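Local coordinates for putative exotoxin (superantigen) (Streptococcus pyogenes, PDB 1TY0), which probably acts as a superantigen toxin of the staphylococcal/streptococcal family, binding T-cell receptors and zinc and using a common surface for receptor binding and dimerization, at residues Q140-M143 / Q144-I148; L12-N15 / Y16-I20; S4-I7 / K8-L12; Y175-T178 / S179-R183. All coordinates share one frame; numbering follows the deposited sequence.

Contact 1. Residues Q140-M143 / Q144-I148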
loop_
_atom_site.group_PDB
_atom_site.type_symbol
_atom_site.label_atom_id
_atom_site.label_comp_id
_atom_site.label_asym_id
_atom_site.label_seq_id
_atom_site.Cartn_x
_atom_site.Cartn_y
_atom_site.Cartn_z
ATOM N N GLN A 140 -9.304 -5.973 6.916
ATOM C CA GLN A 140 -9.170 -4.546 7.166
ATOM C C GLN A 140 -10.338 -4.051 8.021
ATOM O O GLN A 140 -10.147 -3.257 8.944
ATOM C CB GLN A 140 -9.115 -3.773 5.851
ATOM C CG GLN A 140 -7.697 -3.472 5.376
ATOM C CD GLN A 140 -6.941 -2.570 6.337
ATOM O OE1 GLN A 140 -7.513 -1.649 6.918
ATOM N NE2 GLN A 140 -5.644 -2.823 6.498
ATOM N N TYR A 141 -11.544 -4.518 7.717
ATOM C CA TYR A 141 -12.715 -4.115 8.487
ATOM C C TYR A 141 -12.530 -4.551 9.936
ATOM O O TYR A 141 -12.754 -3.774 10.868
ATOM C CB TYR A 141 -13.984 -4.756 7.924
ATOM C CG TYR A 141 -15.211 -4.497 8.773
ATOM C CD1 TYR A 141 -15.812 -3.237 8.801
ATOM C CD2 TYR A 141 -15.744 -5.498 9.579
ATOM C CE1 TYR A 141 -16.914 -2.981 9.615
ATOM C CE2 TYR A 141 -16.847 -5.253 10.401
ATOM C CZ TYR A 141 -17.424 -3.993 10.412
ATOM O OH TYR A 141 -18.507 -3.740 11.230
ATOM N N LEU A 142 -12.119 -5.801 10.117
ATOM C CA LEU A 142 -11.895 -6.348 11.451
ATOM C C LEU A 142 -10.752 -5.637 12.170
ATOM O O LEU A 142 -10.802 -5.437 13.385
ATOM C CB LEU A 142 -11.610 -7.850 11.358
ATOM C CG LEU A 142 -12.798 -8.704 10.898
ATOM C CD1 LEU A 142 -12.361 -10.132 10.676
ATOM C CD2 LEU A 142 -13.908 -8.637 11.942
ATOM N N MET A 143 -9.723 -5.249 11.429
ATOM C CA MET A 143 -8.587 -4.556 12.028
ATOM C C MET A 143 -9.011 -3.191 12.544
ATOM O O MET A 143 -8.705 -2.811 13.674
ATOM C CB MET A 143 -7.465 -4.397 10.998
ATOM C CG MET A 143 -6.735 -5.687 10.695
ATOM S SD MET A 143 -5.782 -5.634 9.172
ATOM C CE MET A 143 -4.476 -4.534 9.611
ATOM N N GLN A 144 -9.727 -2.462 11.697
ATOM C CA GLN A 144 -10.211 -1.126 12.017
ATOM C C GLN A 144 -11.286 -1.103 13.097
ATOM O O GLN A 144 -11.308 -0.212 13.947
ATOM C CB GLN A 144 -10.802 -0.488 10.759
ATOM C CG GLN A 144 -9.809 -0.217 9.645
ATOM C CD GLN A 144 -10.490 -0.075 8.295
ATOM O OE1 GLN A 144 -11.692 0.186 8.213
ATOM N NE2 GLN A 144 -9.720 -0.241 7.226
ATOM N N THR A 145 -12.171 -2.091 13.057
ATOM C CA THR A 145 -13.303 -2.153 13.972
ATOM C C THR A 145 -13.136 -2.951 15.259
ATOM O O THR A 145 -13.558 -2.509 16.328
ATOM C CB THR A 145 -14.539 -2.691 13.223
ATOM O OG1 THR A 145 -14.693 -1.973 11.994
ATOM C CG2 THR A 145 -15.800 -2.509 14.061
ATOM N N TYR A 146 -12.528 -4.125 15.162
ATOM C CA TYR A 146 -12.356 -4.961 16.337
ATOM C C TYR A 146 -10.912 -5.134 16.785
ATOM O O TYR A 146 -10.641 -5.888 17.717
ATOM C CB TYR A 146 -13.022 -6.314 16.082
ATOM C CG TYR A 146 -14.519 -6.180 15.926
ATOM C CD1 TYR A 146 -15.333 -5.943 17.035
ATOM C CD2 TYR A 146 -15.118 -6.216 14.667
ATOM C CE1 TYR A 146 -16.707 -5.740 16.894
ATOM C CE2 TYR A 146 -16.494 -6.013 14.516
ATOM C CZ TYR A 146 -17.279 -5.774 15.635
ATOM O OH TYR A 146 -18.636 -5.577 15.495
ATOM N N LYS A 147 -9.995 -4.429 16.126
ATOM C CA LYS A 147 -8.575 -4.473 16.476
ATOM C C LYS A 147 -8.072 -5.906 16.641
ATOM O O LYS A 147 -7.315 -6.206 17.569
ATOM C CB LYS A 147 -8.345 -3.706 17.785
ATOM C CG LYS A 147 -9.161 -2.425 17.918
ATOM C CD LYS A 147 -8.810 -1.399 16.858
ATOM C CE LYS A 147 -9.698 -0.163 16.987
ATOM N NZ LYS A 147 -9.368 0.879 15.973
ATOM N N ILE A 148 -8.469 -6.787 15.731
ATOM C CA ILE A 148 -8.081 -8.184 15.835
ATOM C C ILE A 148 -6.584 -8.474 15.790
ATOM O O ILE A 148 -6.160 -9.543 16.224
ATOM C CB ILE A 148 -8.813 -9.054 14.777
ATOM C CG1 ILE A 148 -8.218 -8.835 13.383
ATOM C CG2 ILE A 148 -10.306 -8.745 14.807
ATOM C CD1 ILE A 148 -8.089 -7.421 12.977
#
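Gln140 OE1 accepts a short bond of 2.6 Å from Gln144 NE2, one helical turn on. The donor lies in the carbonyl plane of Gln140, but the N-H...O angle is only 142° and the two amide planes are 49° apart. Gln144 reaches back with an extended chain, while Gln140 is bent at chi2 (-63°). The Gln140 amide is positioned from its other end, where NE2 is hydrogen-bonded to Tyr18 O and Glu19 OE2. One residue on, Tyr141 O is held twice, by Thr145 N at 2.8 Å and by Thr145 OG1 at 2.9 Å. The two donors come from opposite faces of the carbonyl plane. Thr145 OG1 also sits over one face of the Tyr141 ring, offset toward its rim. It has a further bond to Arg81 of the second subunit. Leu142 CD2 packs on Tyr146 CD2 at 3.8 Å, and Leu142 CB meets Ile148 CG2 at the same distance. Lys147 leaves the helix with positive phi, and its NZ bonds back to Gln144 O. This is the C-terminal end of helix 131-146 of the beta-grasp domain. Leu142 and Ile148 face strand 201-209, Met143 packs on helix 5-18, and Gln140, Tyr141 and Gln144 lie against the second subunit.

Contact 2. Residues L12-N15 / Y16-I20; sequences LQLN and YAYEI
The backbone N of Tyr16 bonds to Leu12 O at 3.1 Å, one helical turn back. Its ring is carried away from that turn, with CG anti to the backbone N (chi1 158°). There it makes a cation-pi contact with Arg183 and meets Tyr16 of the second subunit, the two ring planes at about 45°. Asn15 lies alongside Glu19, both side chains pointing the same way. Asn15 OD1 is 3.8 Å from Glu19 CG, and the amide and carboxylate planes are only 16° apart. Glu19 OE2 accepts a bond from Gln140 NE2 of helix 131-146. The backbone bond from Glu19 N to Asn15 O is weak (3.2 Å). Glu19 then centres an inverse gamma turn. Leu14 CD2 rests beside Tyr18 CE2 at 4.1 Å. The two side chains run side by side, and Leu14 O lies in plane at the edge of the Tyr18 ring. The Tyr18 hydroxyl is hydrogen-bonded to Tyr190 and Lys189. This is the C-terminal turn of helix 5-18. Leu14, Ala17 and Tyr18 pack on helix 183-187, whereas Asn15, Tyr18 and Glu19 touch Met143 of helix 131-146.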
loop_
_atom_site.group_PDB
_atom_site.type_symbol
_atom_site.label_atom_id
_atom_site.label_comp_id
_atom_site.label_asym_id
_atom_site.label_seq_id
_atom_site.Cartn_x
_atom_site.Cartn_y
_atom_site.Cartn_z
ATOM N N LEU A 12 1.391 -8.911 15.286
ATOM C CA LEU A 12 2.150 -7.775 14.781
ATOM C C LEU A 12 2.528 -7.969 13.315
ATOM O O LEU A 12 2.432 -7.036 12.523
ATOM C CB LEU A 12 3.402 -7.558 15.631
ATOM C CG LEU A 12 3.104 -7.016 17.031
ATOM C CD1 LEU A 12 4.396 -6.859 17.823
ATOM C CD2 LEU A 12 2.395 -5.673 16.907
ATOM N N GLN A 13 2.954 -9.178 12.952
ATOM C CA GLN A 13 3.320 -9.456 11.565
ATOM C C GLN A 13 2.103 -9.336 10.644
ATOM O O GLN A 13 2.213 -8.870 9.514
ATOM C CB GLN A 13 3.912 -10.864 11.427
ATOM C CG GLN A 13 5.294 -11.025 12.034
ATOM C CD GLN A 13 6.300 -10.053 11.452
ATOM O OE1 GLN A 13 6.684 -10.155 10.287
ATOM N NE2 GLN A 13 6.728 -9.098 12.263
ATOM N N LEU A 14 0.943 -9.762 11.134
ATOM C CA LEU A 14 -0.278 -9.701 10.343
ATOM C C LEU A 14 -0.780 -8.275 10.186
ATOM O O LEU A 14 -1.235 -7.884 9.107
ATOM C CB LEU A 14 -1.359 -10.571 10.981
ATOM C CG LEU A 14 -1.106 -12.069 10.813
ATOM C CD1 LEU A 14 -1.973 -12.879 11.766
ATOM C CD2 LEU A 14 -1.381 -12.442 9.364
ATOM N N ASN A 15 -0.691 -7.496 11.260
ATOM C CA ASN A 15 -1.151 -6.119 11.214
ATOM C C ASN A 15 -0.336 -5.360 10.178
ATOM O O ASN A 15 -0.885 -4.604 9.376
ATOM C CB ASN A 15 -1.022 -5.465 12.591
ATOM C CG ASN A 15 -1.828 -4.190 12.694
ATOM O OD1 ASN A 15 -1.329 -3.101 12.410
ATOM N ND2 ASN A 15 -3.093 -4.321 13.074
ATOM N N TYR A 16 0.972 -5.579 10.181
ATOM C CA TYR A 16 1.830 -4.917 9.212
ATOM C C TYR A 16 1.551 -5.385 7.786
ATOM O O TYR A 16 1.436 -4.572 6.872
ATOM C CB TYR A 16 3.305 -5.173 9.513
ATOM C CG TYR A 16 4.174 -4.970 8.292
ATOM C CD1 TYR A 16 4.268 -3.719 7.680
ATOM C CD2 TYR A 16 4.858 -6.038 7.714
ATOM C CE1 TYR A 16 5.021 -3.540 6.521
ATOM C CE2 TYR A 16 5.611 -5.870 6.555
ATOM C CZ TYR A 16 5.688 -4.619 5.966
ATOM O OH TYR A 16 6.429 -4.448 4.819
ATOM N N ALA A 17 1.465 -6.697 7.601
ATOM C CA ALA A 17 1.233 -7.264 6.278
ATOM C C ALA A 17 -0.026 -6.738 5.601
ATOM O O ALA A 17 0.004 -6.380 4.425
ATOM C CB ALA A 17 1.176 -8.792 6.364
ATOM N N TYR A 18 -1.128 -6.675 6.345
ATOM C CA TYR A 18 -2.390 -6.222 5.775
ATOM C C TYR A 18 -2.678 -4.715 5.796
ATOM O O TYR A 18 -3.701 -4.277 5.280
ATOM C CB TYR A 18 -3.538 -7.018 6.409
ATOM C CG TYR A 18 -3.640 -8.429 5.856
ATOM C CD1 TYR A 18 -4.294 -8.678 4.652
ATOM C CD2 TYR A 18 -3.049 -9.509 6.519
ATOM C CE1 TYR A 18 -4.362 -9.968 4.112
ATOM C CE2 TYR A 18 -3.109 -10.808 5.986
ATOM C CZ TYR A 18 -3.769 -11.025 4.782
ATOM O OH TYR A 18 -3.840 -12.297 4.252
ATOM N N GLU A 19 -1.794 -3.926 6.401
ATOM C CA GLU A 19 -1.960 -2.466 6.406
ATOM C C GLU A 19 -1.271 -2.053 5.114
ATOM O O GLU A 19 -0.147 -1.564 5.121
ATOM C CB GLU A 19 -1.246 -1.842 7.608
ATOM C CG GLU A 19 -2.074 -1.835 8.885
ATOM C CD GLU A 19 -3.175 -0.793 8.849
ATOM O OE1 GLU A 19 -2.850 0.415 8.783
ATOM O OE2 GLU A 19 -4.362 -1.177 8.885
ATOM N N ILE A 20 -1.966 -2.256 4.002
ATOM C CA ILE A 20 -1.400 -1.991 2.691
ATOM C C ILE A 20 -2.450 -1.556 1.671
ATOM O O ILE A 20 -3.646 -1.764 1.865
ATOM C CB ILE A 20 -0.710 -3.278 2.192
ATOM C CG1 ILE A 20 -0.080 -3.076 0.817
ATOM C CG2 ILE A 20 -1.726 -4.404 2.143
ATOM C CD1 ILE A 20 0.676 -4.299 0.342
#

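Contact 3. Residues S4-I7 / K8-L12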
loop_
_atom_site.group_PDB
_atom_site.type_symbol
_atom_site.label_atom_id
_atom_site.label_comp_id
_atom_site.label_asym_id
_atom_site.label_seq_id
_atom_site.Cartn_x
_atom_site.Cartn_y
_atom_site.Cartn_z
ATOM N N SER A 4 1.873 -15.582 26.236
ATOM C CA SER A 4 1.133 -15.004 25.120
ATOM C C SER A 4 2.007 -14.096 24.261
ATOM O O SER A 4 1.509 -13.395 23.378
ATOM C CB SER A 4 -0.075 -14.222 25.639
ATOM O OG SER A 4 0.322 -13.203 26.540
ATOM N N GLU A 5 3.311 -14.121 24.509
ATOM C CA GLU A 5 4.240 -13.286 23.757
ATOM C C GLU A 5 4.277 -13.653 22.277
ATOM O O GLU A 5 4.401 -12.779 21.415
ATOM C CB GLU A 5 5.650 -13.402 24.333
ATOM C CG GLU A 5 6.648 -12.455 23.681
ATOM C CD GLU A 5 8.075 -12.723 24.112
ATOM O OE1 GLU A 5 8.327 -12.779 25.335
ATOM O OE2 GLU A 5 8.946 -12.873 23.227
ATOM N N ASN A 6 4.177 -14.944 21.981
ATOM C CA ASN A 6 4.213 -15.381 20.594
ATOM C C ASN A 6 3.003 -14.921 19.792
ATOM O O ASN A 6 3.157 -14.400 18.686
ATOM C CB ASN A 6 4.328 -16.902 20.500
ATOM C CG ASN A 6 4.413 -17.379 19.066
ATOM O OD1 ASN A 6 5.324 -16.999 18.328
ATOM N ND2 ASN A 6 3.458 -18.206 18.657
ATOM N N ILE A 7 1.799 -15.103 20.331
ATOM C CA ILE A 7 0.616 -14.679 19.590
ATOM C C ILE A 7 0.655 -13.175 19.337
ATOM O O ILE A 7 0.145 -12.700 18.326
ATOM C CB ILE A 7 -0.702 -15.049 20.319
ATOM C CG1 ILE A 7 -1.895 -14.665 19.439
ATOM C CG2 ILE A 7 -0.788 -14.343 21.659
ATOM C CD1 ILE A 7 -1.904 -15.357 18.089
ATOM N N LYS A 8 1.271 -12.424 20.243
ATOM C CA LYS A 8 1.371 -10.981 20.060
ATOM C C LYS A 8 2.256 -10.662 18.854
ATOM O O LYS A 8 1.921 -9.800 18.040
ATOM C CB LYS A 8 1.943 -10.313 21.314
ATOM C CG LYS A 8 1.000 -10.333 22.506
ATOM C CD LYS A 8 1.586 -9.566 23.683
ATOM C CE LYS A 8 0.597 -9.478 24.837
ATOM N NZ LYS A 8 0.200 -10.827 25.322
ATOM N N ASP A 9 3.384 -11.358 18.748
ATOM C CA ASP A 9 4.306 -11.151 17.637
ATOM C C ASP A 9 3.661 -11.576 16.321
ATOM O O ASP A 9 3.897 -10.965 15.281
ATOM C CB ASP A 9 5.600 -11.939 17.855
ATOM C CG ASP A 9 6.331 -11.518 19.111
ATOM O OD1 ASP A 9 6.440 -10.298 19.353
ATOM O OD2 ASP A 9 6.807 -12.405 19.852
ATOM N N VAL A 10 2.852 -12.629 16.377
ATOM C CA VAL A 10 2.155 -13.127 15.197
ATOM C C VAL A 10 1.175 -12.054 14.728
ATOM O O VAL A 10 1.081 -11.753 13.535
ATOM C CB VAL A 10 1.378 -14.426 15.525
ATOM C CG1 VAL A 10 0.446 -14.796 14.380
ATOM C CG2 VAL A 10 2.367 -15.561 15.794
ATOM N N LYS A 11 0.456 -11.467 15.677
ATOM C CA LYS A 11 -0.509 -10.428 15.351
ATOM C C LYS A 11 0.205 -9.211 14.770
ATOM O O LYS A 11 -0.297 -8.565 13.852
ATOM C CB LYS A 11 -1.314 -10.055 16.602
ATOM C CG LYS A 11 -2.165 -11.216 17.107
ATOM C CD LYS A 11 -2.713 -10.994 18.511
ATOM C CE LYS A 11 -3.955 -10.126 18.508
ATOM N NZ LYS A 11 -4.600 -10.133 19.854
ATOM N N LEU A 12 1.391 -8.911 15.286
ATOM C CA LEU A 12 2.150 -7.775 14.781
ATOM C C LEU A 12 2.528 -7.969 13.315
ATOM O O LEU A 12 2.432 -7.036 12.523
ATOM C CB LEU A 12 3.402 -7.558 15.631
ATOM C CG LEU A 12 3.104 -7.016 17.031
ATOM C CD1 LEU A 12 4.396 -6.859 17.823
ATOM C CD2 LEU A 12 2.395 -5.673 16.907
#
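Glu5 to Leu12 form the first turns of helix 5-18, with Ser4 at the N-cap position and successive i to i+4 bonds from Lys8 N to Ser4 O through Lys11 N to Ile7 O. The Ser4 side chain makes no capping bond. Its hydroxyl instead lies near the end of Lys8, with Ser4 OG 2.7 Å from Lys8 NZ. The lysine chain runs back along the helix toward the N-terminus and bends only at its last torsion (chi4 59°), which brings NZ round to Ser4. NZ makes a weak bond of 3.5 Å to Ser4 O. Glu5 and Asp9 are both acidic and come close, one turn apart. Glu5 OE2 is 4.0 Å from Asp9 OD2, and the carboxylate planes stand 80° apart, nearly perpendicular. This pairing of like charges is probably mildly unfavourable, though near the start of a helix the dipole would be expected to offset part of it. Ile7 spreads over the next turn. Its CG1 touches Lys11 CD at 3.9 Å, and its CD1 approaches Val10 CB at 4.3 Å. Asn6 ND2 meets Val10 CG2 at 4.0 Å. Lys11 NZ is hydrogen-bonded to Tyr155 O, Ser153 OG and Asp150 O. Those bonds tie the helix to the loop between helix 131-146 and strand 157-164. Ile7 packs on Ile156 of the same loop, and Asp9 touches Ser179 in the loop after strand 168-173.

Contact 4. Residues Y175-T178 / S179-R183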
loop_
_atom_site.group_PDB
_atom_site.type_symbol
_atom_site.label_atom_id
_atom_site.label_comp_id
_atom_site.label_asym_id
_atom_site.label_seq_id
_atom_site.Cartn_x
_atom_site.Cartn_y
_atom_site.Cartn_z
ATOM N N TYR A 175 -5.275 -15.881 11.652
ATOM C CA TYR A 175 -4.014 -15.654 12.343
ATOM C C TYR A 175 -2.958 -16.561 11.721
ATOM O O TYR A 175 -2.203 -17.237 12.419
ATOM C CB TYR A 175 -4.201 -15.943 13.836
ATOM C CG TYR A 175 -5.089 -14.915 14.508
ATOM C CD1 TYR A 175 -6.481 -15.051 14.499
ATOM C CD2 TYR A 175 -4.546 -13.769 15.076
ATOM C CE1 TYR A 175 -7.306 -14.055 15.037
ATOM C CE2 TYR A 175 -5.357 -12.773 15.620
ATOM C CZ TYR A 175 -6.732 -12.918 15.596
ATOM O OH TYR A 175 -7.524 -11.916 16.121
ATOM N N ASP A 176 -2.916 -16.543 10.391
ATOM C CA ASP A 176 -1.997 -17.371 9.621
ATOM C C ASP A 176 -0.606 -16.791 9.374
ATOM O O ASP A 176 -0.265 -16.418 8.247
ATOM C CB ASP A 176 -2.656 -17.749 8.287
ATOM C CG ASP A 176 -3.070 -16.537 7.460
ATOM O OD1 ASP A 176 -3.463 -15.507 8.047
ATOM O OD2 ASP A 176 -3.017 -16.629 6.214
ATOM N N ALA A 177 0.201 -16.727 10.430
ATOM C CA ALA A 177 1.564 -16.225 10.309
ATOM C C ALA A 177 2.397 -16.590 11.527
ATOM O O ALA A 177 1.863 -17.013 12.552
ATOM C CB ALA A 177 1.560 -14.707 10.135
ATOM N N THR A 178 3.713 -16.443 11.391
ATOM C CA THR A 178 4.641 -16.675 12.490
ATOM C C THR A 178 5.250 -15.294 12.709
ATOM O O THR A 178 5.004 -14.377 11.926
ATOM C CB THR A 178 5.778 -17.661 12.125
ATOM O OG1 THR A 178 6.677 -17.037 11.202
ATOM C CG2 THR A 178 5.212 -18.923 11.500
ATOM N N SER A 179 6.042 -15.139 13.759
ATOM C CA SER A 179 6.655 -13.853 14.046
ATOM C C SER A 179 7.689 -13.450 12.996
ATOM O O SER A 179 8.174 -12.319 13.005
ATOM C CB SER A 179 7.315 -13.887 15.427
ATOM O OG SER A 179 8.358 -14.848 15.462
ATOM N N SER A 180 8.015 -14.374 12.093
ATOM C CA SER A 180 9.005 -14.133 11.043
ATOM C C SER A 180 8.416 -13.961 9.642
ATOM O O SER A 180 9.130 -13.606 8.707
ATOM C CB SER A 180 10.008 -15.294 10.994
ATOM O OG SER A 180 10.772 -15.393 12.183
ATOM N N SER A 181 7.120 -14.219 9.499
ATOM C CA SER A 181 6.443 -14.130 8.206
ATOM C C SER A 181 6.518 -12.784 7.483
ATOM O O SER A 181 6.223 -11.739 8.066
ATOM C CB SER A 181 4.967 -14.508 8.363
ATOM O OG SER A 181 4.817 -15.825 8.856
ATOM N N THR A 182 6.900 -12.836 6.208
ATOM C CA THR A 182 6.980 -11.654 5.345
ATOM C C THR A 182 5.651 -11.579 4.598
ATOM O O THR A 182 4.851 -12.507 4.675
ATOM C CB THR A 182 8.083 -11.793 4.274
ATOM O OG1 THR A 182 7.780 -12.899 3.413
ATOM C CG2 THR A 182 9.437 -12.013 4.921
ATOM N N ARG A 183 5.413 -10.494 3.866
ATOM C CA ARG A 183 4.170 -10.387 3.114
ATOM C C ARG A 183 4.102 -11.507 2.085
ATOM O O ARG A 183 3.041 -12.081 1.857
ATOM C CB ARG A 183 4.057 -9.022 2.429
ATOM C CG ARG A 183 3.400 -7.979 3.314
ATOM C CD ARG A 183 3.397 -6.597 2.675
ATOM N NE ARG A 183 2.690 -5.647 3.528
ATOM C CZ ARG A 183 2.889 -4.333 3.522
ATOM N NH1 ARG A 183 3.784 -3.792 2.704
ATOM N NH2 ARG A 183 2.191 -3.557 4.339
#
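Ser181 points its side chain back at Thr178, and its OG accepts the backbone N-H of Thr178 at 2.8 Å. The N-H...O angle is 174°, so this bond is almost straight. Ser181 OG takes that place because it stands beside its own backbone N, anti to the carbonyl carbon (chi1 -60°). Thr178 answers from the first position of the turn. Its OG1 lies between its backbone N and carbonyl carbon and accepts a hydrogen bond from Ser180 N at 3.1 Å. The two hydroxyls thus end up near one another, with Thr178 OG1 3.2 Å from Ser181 OG. The backbone closes the same turn, a type I beta turn from Thr178 to Ser181. Its bond from Ser181 N to Thr178 O is 3.2 Å long, and the donor stands well above the carbonyl plane, 67° out of it. Three hydrogen bonds therefore hold this short loop, and two of them use a side-chain hydroxyl as acceptor. Ala177 CB lies against the Ser181 side chain, 3.7 Å from Ser181 OG. Beyond the turn, Thr182 is the N-cap of helix 183-187, its side chain capping a backbone N there. Its own backbone N is hydrogen-bonded to Asp185 OD2. The whole segment is the loop that leads from strand 168-173 to helix 183-187. Ala177 and Ser181 both touch Ile186 of that helix. Tyr175, Asp176, Ala177 and Ser179 pack on helix 5-18.

Contacts 2 and 3 are consecutive parts of helix 5-18 and share Leu12, with centres 12 Å apart. Contact 1 lies on helix 131-146 and meets contact 2 through Gln140 NE2, which is 2.7 Å from Tyr18 O. Contact 4 runs along helix 5-18 as well. Arg183 NE reaches Ala17 O at 2.9 Å, and Val10 CG1 of contact 3 packs on Ala177 O of contact 4. Contacts 1 and 4 are joined by Tyr175 OH and Ile148 O, 2.7 Å apart. Contacts 1, 2 and 4 all touch the second subunit. Asp205, a zinc ligand of this protein though no zinc is bound to this chain here, is about 10 Å from Leu142, side chain to side chain; the other contacts lie away from that site.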